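Local structure of Asp/Glu-specific dipeptidyl-peptidase (Flavobacterium psychrophilum, 5JXF) at residues 298-303 against 393-398; 353-358 against 687-692. The protein removes dipeptides from the N-terminus of oligopeptides as a serine peptidase of family S46, cleaving strictly after aspartate or glutamate. One frame throughout, in Å; residues are numbered along the deposited sequence.

Contact 1: 298-303 against 393-398; sequences VAQIVN and KYYTEI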
ATOM      1  N   VAL A 298      -1.177 -13.523 -25.709  1.00 70.79           N
ATOM      2  CA  VAL A 298      -1.451 -12.857 -24.449  1.00 71.06           C
ATOM      3  C   VAL A 298      -2.212 -13.801 -23.507  1.00 64.17           C
ATOM      4  O   VAL A 298      -1.884 -13.896 -22.321  1.00 60.40           O
ATOM      5  CB  VAL A 298      -2.254 -11.553 -24.678  1.00 74.53           C
ATOM      6  CG1 VAL A 298      -2.368 -10.744 -23.396  1.00 68.87           C
ATOM      7  CG2 VAL A 298      -1.592 -10.718 -25.768  1.00 69.81           C
ATOM      8  N   ALA A 299      -3.199 -14.518 -24.040  1.00 68.14           N
ATOM      9  CA  ALA A 299      -4.002 -15.424 -23.222  1.00 72.13           C
ATOM     10  C   ALA A 299      -3.149 -16.542 -22.636  1.00 74.88           C
ATOM     11  O   ALA A 299      -3.342 -16.933 -21.490  1.00 81.35           O
ATOM     12  CB  ALA A 299      -5.166 -16.004 -24.027  1.00 66.75           C
ATOM     13  N   GLN A 300      -2.190 -17.041 -23.409  1.00 72.20           N
ATOM     14  CA  GLN A 300      -1.309 -18.096 -22.921  1.00 71.87           C
ATOM     15  C   GLN A 300      -0.411 -17.583 -21.797  1.00 75.30           C
ATOM     16  O   GLN A 300      -0.112 -18.299 -20.837  1.00 78.35           O
ATOM     17  CB  GLN A 300      -0.454 -18.657 -24.060  1.00 72.84           C
ATOM     18  CG  GLN A 300       0.423 -19.828 -23.639  1.00 80.54           C
ATOM     19  CD  GLN A 300       1.439 -20.218 -24.700  1.00 87.84           C
ATOM     20  OE1 GLN A 300       1.833 -19.403 -25.527  1.00 88.32           O
ATOM     21  NE2 GLN A 300       1.847 -21.482 -24.691  1.00 91.53           N
ATOM     22  N   ILE A 301       0.031 -16.341 -21.931  1.00 72.99           N
ATOM     23  CA  ILE A 301       0.870 -15.732 -20.919  1.00 71.65           C
ATOM     24  C   ILE A 301       0.078 -15.633 -19.632  1.00 68.44           C
ATOM     25  O   ILE A 301       0.470 -16.139 -18.578  1.00 65.33           O
ATOM     26  CB  ILE A 301       1.351 -14.323 -21.336  1.00 70.11           C
ATOM     27  CG1 ILE A 301       2.250 -14.398 -22.571  1.00 65.79           C
ATOM     28  CG2 ILE A 301       2.047 -13.633 -20.171  1.00 66.81           C
ATOM     29  CD1 ILE A 301       2.476 -13.050 -23.247  1.00 61.65           C
ATOM     30  N   VAL A 302      -1.057 -14.968 -19.739  1.00 66.17           N
ATOM     31  CA  VAL A 302      -1.873 -14.672 -18.582  1.00 72.69           C
ATOM     32  C   VAL A 302      -2.442 -15.944 -17.946  1.00 82.55           C
ATOM     33  O   VAL A 302      -2.360 -16.129 -16.728  1.00 88.90           O
ATOM     34  CB  VAL A 302      -3.009 -13.724 -18.973  1.00 71.10           C
ATOM     35  CG1 VAL A 302      -4.058 -13.680 -17.897  1.00 77.38           C
ATOM     36  CG2 VAL A 302      -2.454 -12.339 -19.246  1.00 62.35           C
ATOM     37  N   ASN A 303      -2.989 -16.826 -18.778  1.00 78.25           N
ATOM     38  CA  ASN A 303      -3.714 -17.985 -18.277  1.00 79.03           C
ATOM     39  C   ASN A 303      -2.853 -19.175 -17.852  1.00 80.38           C
ATOM     40  O   ASN A 303      -3.255 -19.924 -16.969  1.00 87.38           O
ATOM     41  CB  ASN A 303      -4.733 -18.468 -19.316  1.00 76.77           C
ATOM     42  CG  ASN A 303      -5.844 -17.460 -19.566  1.00 80.13           C
ATOM     43  OD1 ASN A 303      -6.297 -16.768 -18.649  1.00 76.79           O
ATOM     44  ND2 ASN A 303      -6.315 -17.401 -20.809  1.00 83.26           N
ATOM     45  N   LYS A 393      -5.042 -22.062 -33.767  1.00 88.22           N
ATOM     46  CA  LYS A 393      -4.774 -23.483 -33.911  1.00 84.71           C
ATOM     47  C   LYS A 393      -3.533 -23.905 -33.135  1.00 85.63           C
ATOM     48  O   LYS A 393      -3.616 -24.705 -32.200  1.00 84.44           O
ATOM     49  CB  LYS A 393      -4.608 -23.841 -35.386  1.00 84.95           C
ATOM     50  N   TYR A 394      -2.387 -23.344 -33.512  1.00 81.33           N
ATOM     51  CA  TYR A 394      -1.112 -23.753 -32.935  1.00 81.65           C
ATOM     52  C   TYR A 394      -0.956 -23.354 -31.463  1.00 80.01           C
ATOM     53  O   TYR A 394      -0.409 -24.120 -30.666  1.00 80.81           O
ATOM     54  CB  TYR A 394       0.048 -23.182 -33.754  1.00 88.94           C
ATOM     55  CG  TYR A 394       0.038 -23.595 -35.213  1.00 95.60           C
ATOM     56  CD1 TYR A 394       0.268 -24.913 -35.589  1.00 92.57           C
ATOM     57  CD2 TYR A 394      -0.175 -22.659 -36.217  1.00 99.90           C
ATOM     58  CE1 TYR A 394       0.261 -25.289 -36.926  1.00 94.22           C
ATOM     59  CE2 TYR A 394      -0.185 -23.023 -37.551  1.00 99.64           C
ATOM     60  CZ  TYR A 394       0.035 -24.336 -37.902  1.00 97.59           C
ATOM     61  OH  TYR A 394       0.029 -24.683 -39.236  1.00101.57           O
ATOM     62  N   TYR A 395      -1.437 -22.170 -31.096  1.00 76.46           N
ATOM     63  CA  TYR A 395      -1.321 -21.724 -29.709  1.00 79.47           C
ATOM     64  C   TYR A 395      -2.125 -22.620 -28.773  1.00 85.91           C
ATOM     65  O   TYR A 395      -1.724 -22.860 -27.633  1.00 88.18           O
ATOM     66  CB  TYR A 395      -1.759 -20.261 -29.567  1.00 76.40           C
ATOM     67  CG  TYR A 395      -0.611 -19.283 -29.705  1.00 78.39           C
ATOM     68  CD1 TYR A 395       0.351 -19.166 -28.702  1.00 77.86           C
ATOM     69  CD2 TYR A 395      -0.470 -18.493 -30.844  1.00 76.26           C
ATOM     70  CE1 TYR A 395       1.416 -18.280 -28.825  1.00 71.66           C
ATOM     71  CE2 TYR A 395       0.590 -17.603 -30.973  1.00 71.98           C
ATOM     72  CZ  TYR A 395       1.525 -17.504 -29.960  1.00 69.38           C
ATOM     73  OH  TYR A 395       2.574 -16.629 -30.072  1.00 78.28           O
ATOM     74  N   THR A 396      -3.251 -23.133 -29.264  1.00 85.57           N
ATOM     75  CA  THR A 396      -4.044 -24.071 -28.479  1.00 87.53           C
ATOM     76  C   THR A 396      -3.327 -25.417 -28.384  1.00 84.04           C
ATOM     77  O   THR A 396      -3.226 -25.997 -27.305  1.00 84.88           O
ATOM     78  CB  THR A 396      -5.457 -24.283 -29.071  1.00 89.29           C
ATOM     79  OG1 THR A 396      -6.028 -23.020 -29.435  1.00 91.85           O
ATOM     80  CG2 THR A 396      -6.364 -24.971 -28.059  1.00 87.82           C
ATOM     81  N   GLU A 397      -2.817 -25.897 -29.515  1.00 78.53           N
ATOM     82  CA  GLU A 397      -2.137 -27.191 -29.575  1.00 80.78           C
ATOM     83  C   GLU A 397      -0.862 -27.252 -28.727  1.00 82.41           C
ATOM     84  O   GLU A 397      -0.621 -28.246 -28.040  1.00 80.77           O
ATOM     85  CB  GLU A 397      -1.802 -27.540 -31.028  1.00 85.86           C
ATOM     86  N   ILE A 398      -0.054 -26.192 -28.779  1.00 81.12           N
ATOM     87  CA  ILE A 398       1.236 -26.161 -28.090  1.00 76.69           C
ATOM     88  C   ILE A 398       1.087 -26.058 -26.568  1.00 81.90           C
ATOM     89  O   ILE A 398       1.979 -26.470 -25.826  1.00 78.84           O
ATOM     90  CB  ILE A 398       2.103 -24.978 -28.590  1.00 70.48           C
ATOM     91  CG1 ILE A 398       3.585 -25.227 -28.282  1.00 64.94           C
ATOM     92  CG2 ILE A 398       1.603 -23.651 -27.986  1.00 66.59           C
ATOM     93  CD1 ILE A 398       4.532 -24.218 -28.914  1.00 65.20           C
TER
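Gln300 and Tyr395 meet where helix 295-325 faces helix 386-415, and theirs are the closest alpha carbons of the two segments, 7.7 Å apart. From 298-303 only Gln300 takes part, touching through the two ends of its amide. Its CG lies anti to the backbone N (chi1 -176°) and the chain runs on extended, which carries the amide across the gap between the helices. There OE1 of Gln300 comes in the plane of the Tyr395 ring, at its edge, 3.5 Å from both CD1 and CE1 of that ring. The amide and ring planes stand almost perpendicular, at 88°. NE2 of Gln300 rests 4.0 Å from CG2 of Ile398, one helical turn after Tyr395. Helix 547-571 packs on Tyr395 through Ile557 and on Ile398 through Tyr550. This is a sparse helix-helix contact in the largely helical part of the S46 peptidase, away from the annotated sites. An amide oxygen set against ring C-H groups is probably mildly favourable, because the rim carries a slight positive charge. No hydrogen bond spans the two segments, so a polar side chain here joins helices through van der Waals contact and perhaps a weak C-H to oxygen attraction.

Contact 2: 353-358 against 687-692; sequences QGLKKS and SDIHYD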
ATOM      1  N   GLN A 353      -1.232  -9.088 -13.802  1.00 60.61           N
ATOM      2  CA  GLN A 353      -2.187  -8.172 -13.170  1.00 64.55           C
ATOM      3  C   GLN A 353      -2.624  -7.066 -14.130  1.00 61.71           C
ATOM      4  O   GLN A 353      -3.819  -6.864 -14.340  1.00 71.25           O
ATOM      5  CB  GLN A 353      -1.588  -7.560 -11.893  1.00 64.63           C
ATOM      6  CG  GLN A 353      -2.577  -6.751 -11.055  1.00 76.80           C
ATOM      7  CD  GLN A 353      -2.032  -6.375  -9.678  1.00 82.64           C
ATOM      8  OE1 GLN A 353      -1.327  -7.158  -9.037  1.00 85.57           O
ATOM      9  NE2 GLN A 353      -2.359  -5.163  -9.221  1.00 78.02           N
ATOM     10  N   GLY A 354      -1.657  -6.365 -14.723  1.00 61.38           N
ATOM     11  CA  GLY A 354      -1.944  -5.271 -15.641  1.00 56.31           C
ATOM     12  C   GLY A 354      -2.603  -5.679 -16.950  1.00 65.74           C
ATOM     13  O   GLY A 354      -3.384  -4.917 -17.518  1.00 55.47           O
ATOM     14  N   LEU A 355      -2.269  -6.864 -17.458  1.00 67.57           N
ATOM     15  CA  LEU A 355      -2.872  -7.365 -18.693  1.00 66.05           C
ATOM     16  C   LEU A 355      -4.353  -7.699 -18.498  1.00 69.59           C
ATOM     17  O   LEU A 355      -5.181  -7.446 -19.375  1.00 74.31           O
ATOM     18  CB  LEU A 355      -2.122  -8.605 -19.201  1.00 64.66           C
ATOM     19  CG  LEU A 355      -0.697  -8.366 -19.712  1.00 60.19           C
ATOM     20  CD1 LEU A 355       0.027  -9.676 -19.945  1.00 60.13           C
ATOM     21  CD2 LEU A 355      -0.736  -7.534 -20.966  1.00 56.24           C
ATOM     22  N   LYS A 356      -4.678  -8.284 -17.354  1.00 63.79           N
ATOM     23  CA  LYS A 356      -6.067  -8.578 -17.035  1.00 74.32           C
ATOM     24  C   LYS A 356      -6.823  -7.278 -16.822  1.00 77.22           C
ATOM     25  O   LYS A 356      -7.790  -6.994 -17.518  1.00 78.87           O
ATOM     26  CB  LYS A 356      -6.162  -9.457 -15.793  1.00 77.63           C
ATOM     27  CG  LYS A 356      -5.720 -10.895 -15.997  1.00 77.63           C
ATOM     28  CD  LYS A 356      -5.412 -11.507 -14.649  1.00 82.88           C
ATOM     29  CE  LYS A 356      -5.121 -12.985 -14.739  1.00 89.40           C
ATOM     30  NZ  LYS A 356      -4.944 -13.579 -13.383  1.00 97.22           N
ATOM     31  N   LYS A 357      -6.341  -6.484 -15.870  1.00 79.08           N
ATOM     32  CA  LYS A 357      -6.970  -5.222 -15.480  1.00 81.85           C
ATOM     33  C   LYS A 357      -7.282  -4.316 -16.670  1.00 80.17           C
ATOM     34  O   LYS A 357      -8.318  -3.652 -16.696  1.00 85.89           O
ATOM     35  CB  LYS A 357      -6.073  -4.480 -14.480  1.00 76.75           C
ATOM     36  CG  LYS A 357      -6.603  -3.128 -14.049  1.00 80.69           C
ATOM     37  CD  LYS A 357      -5.775  -2.528 -12.921  1.00 83.07           C
ATOM     38  CE  LYS A 357      -6.468  -1.305 -12.327  1.00 88.65           C
ATOM     39  NZ  LYS A 357      -6.843  -0.317 -13.380  1.00 94.65           N
ATOM     40  N   SER A 358      -6.393  -4.311 -17.661  1.00 67.31           N
ATOM     41  CA  SER A 358      -6.530  -3.431 -18.819  1.00 72.60           C
ATOM     42  C   SER A 358      -7.241  -4.132 -19.965  1.00 79.74           C
ATOM     43  O   SER A 358      -7.516  -3.518 -21.000  1.00 85.06           O
ATOM     44  CB  SER A 358      -5.156  -2.940 -19.288  1.00 72.25           C
ATOM     45  OG  SER A 358      -4.331  -4.033 -19.648  1.00 70.58           O
ATOM     46  N   SER A 687       4.326  -3.576 -19.742  1.00 42.23           N
ATOM     47  CA  SER A 687       4.613  -2.760 -20.931  1.00 47.44           C
ATOM     48  C   SER A 687       5.374  -3.444 -22.073  1.00 49.66           C
ATOM     49  O   SER A 687       5.466  -2.872 -23.144  1.00 59.12           O
ATOM     50  CB  SER A 687       5.354  -1.501 -20.522  1.00 44.41           C
ATOM     51  OG  SER A 687       6.513  -1.808 -19.770  1.00 53.69           O
ATOM     52  N   ASP A 688       5.898  -4.650 -21.859  1.00 51.61           N
ATOM     53  CA  ASP A 688       6.526  -5.430 -22.942  1.00 50.12           C
ATOM     54  C   ASP A 688       5.490  -6.019 -23.888  1.00 57.28           C
ATOM     55  O   ASP A 688       5.812  -6.441 -25.004  1.00 54.70           O
ATOM     56  CB  ASP A 688       7.350  -6.595 -22.397  1.00 52.52           C
ATOM     57  CG  ASP A 688       8.569  -6.159 -21.625  1.00 58.63           C
ATOM     58  OD1 ASP A 688       8.803  -4.937 -21.472  1.00 61.59           O
ATOM     59  OD2 ASP A 688       9.283  -7.068 -21.149  1.00 59.46           O
ATOM     60  N   ILE A 689       4.253  -6.098 -23.407  1.00 53.00           N
ATOM     61  CA  ILE A 689       3.162  -6.771 -24.119  1.00 53.08           C
ATOM     62  C   ILE A 689       2.104  -5.746 -24.532  1.00 56.09           C
ATOM     63  O   ILE A 689       1.529  -5.826 -25.612  1.00 58.50           O
ATOM     64  CB  ILE A 689       2.527  -7.870 -23.230  1.00 54.12           C
ATOM     65  CG1 ILE A 689       3.591  -8.890 -22.812  1.00 56.01           C
ATOM     66  CG2 ILE A 689       1.326  -8.531 -23.919  1.00 49.76           C
ATOM     67  CD1 ILE A 689       4.254  -9.597 -23.977  1.00 62.55           C
ATOM     68  N   HIS A 690       1.871  -4.772 -23.654  1.00 56.48           N
ATOM     69  CA  HIS A 690       0.919  -3.697 -23.919  1.00 62.26           C
ATOM     70  C   HIS A 690       1.383  -2.423 -23.235  1.00 63.96           C
ATOM     71  O   HIS A 690       1.553  -2.400 -22.014  1.00 66.90           O
ATOM     72  CB  HIS A 690      -0.484  -4.079 -23.433  1.00 66.38           C
ATOM     73  CG  HIS A 690      -1.507  -2.997 -23.611  1.00 75.59           C
ATOM     74  ND1 HIS A 690      -2.270  -2.519 -22.568  1.00 72.25           N
ATOM     75  CD2 HIS A 690      -1.907  -2.317 -24.712  1.00 81.49           C
ATOM     76  CE1 HIS A 690      -3.091  -1.583 -23.016  1.00 74.91           C
ATOM     77  NE2 HIS A 690      -2.894  -1.446 -24.314  1.00 78.53           N
ATOM     78  N   TYR A 691       1.597  -1.370 -24.019  1.00 63.55           N
ATOM     79  CA  TYR A 691       2.012  -0.083 -23.474  1.00 59.72           C
ATOM     80  C   TYR A 691       0.801   0.847 -23.316  1.00 62.23           C
ATOM     81  O   TYR A 691       0.089   1.108 -24.275  1.00 73.08           O
ATOM     82  CB  TYR A 691       3.080   0.562 -24.372  1.00 51.55           C
ATOM     83  CG  TYR A 691       3.635   1.874 -23.841  1.00 51.87           C
ATOM     84  CD1 TYR A 691       4.744   1.896 -23.009  1.00 51.37           C
ATOM     85  CD2 TYR A 691       3.045   3.087 -24.170  1.00 56.02           C
ATOM     86  CE1 TYR A 691       5.249   3.086 -22.527  1.00 54.70           C
ATOM     87  CE2 TYR A 691       3.545   4.278 -23.686  1.00 52.95           C
ATOM     88  CZ  TYR A 691       4.641   4.270 -22.872  1.00 51.00           C
ATOM     89  OH  TYR A 691       5.126   5.460 -22.390  1.00 47.82           O
ATOM     90  N   ASP A 692       0.563   1.325 -22.097  1.00 63.81           N
ATOM     91  CA  ASP A 692      -0.497   2.306 -21.832  1.00 60.34           C
ATOM     92  C   ASP A 692       0.186   3.544 -21.276  1.00 55.93           C
ATOM     93  O   ASP A 692       0.789   3.494 -20.206  1.00 57.85           O
ATOM     94  CB  ASP A 692      -1.540   1.740 -20.857  1.00 61.32           C
ATOM     95  CG  ASP A 692      -2.668   2.740 -20.498  1.00 66.63           C
ATOM     96  OD1 ASP A 692      -2.516   3.976 -20.622  1.00 68.43           O
ATOM     97  OD2 ASP A 692      -3.731   2.264 -20.055  1.00 70.71           O
TER
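Leu355 and His690 mark the nearest approach of the two backbones, 7.4 Å between their CA atoms, where the end of helix 328-357 passes an irregular loop between strands 673-680 and 698-702. Ser358 and Asp692 are further apart, 8.9 Å from CA to CA. With no backbone hydrogen bond between the segments, side chains close the gap. CD2 of Leu355 reaches over to Ile689 and meets its CG2 at 3.7 Å, the two side chains crossing at about a right angle. In Ile689, CG2 is the branch anti to the backbone N, and it faces the leucine while CG1 leads away. Helix 295-325 covers this apolar patch. Toward the helix end, OG of Ser358 lies 3.9 Å from ND1 of His690, approaching the imidazole obliquely and too far for a hydrogen bond. With chi1 at 60°, that hydroxyl instead turns back toward O of Gly354, the carbonyl that also receives N of Ser358, although the modelled 2.5 Å from OG to that oxygen is so short that its length is doubtful. ND1 of His690 is buried here without a partner in the model. Next to Ile689, Asp688 forms a salt bridge with Lys347 of helix 328-357. Ile689 itself lies about 8 Å, side chain to side chain, from Arg680, which lines the pocket of the bound aspartate and by its family role probably recognises the acidic P1 residue. The chemistry is therefore mainly apolar: methyl groups seat the loop against the helix, and no hydrogen bond joins the serine hydroxyl to the imidazole.

Contact 1 and contact 2 have centres about 17 Å apart, and their segments alternate along the chain: 298-303, 353-358, 393-398, then 687-692. Helix 295-325 carries the first segment and leads directly to helix 328-357, which carries the second. The contacts also touch: CG2 of Val302 lies 3.7 Å from CD1 of Leu355, and CD1 of Ile301 lies 4.0 Å from CD1 of Ile689. Helix 295-325 thus meets helix 386-415 in contact 1 and, through Val298, Ile301 and Val302, both helix 328-357 and the loop at 687-692. Packing consequently continues from the helical region to a loop of the eight-stranded antiparallel sheet, whose strand 673-680 includes Arg680, the probable P1 specificity residue.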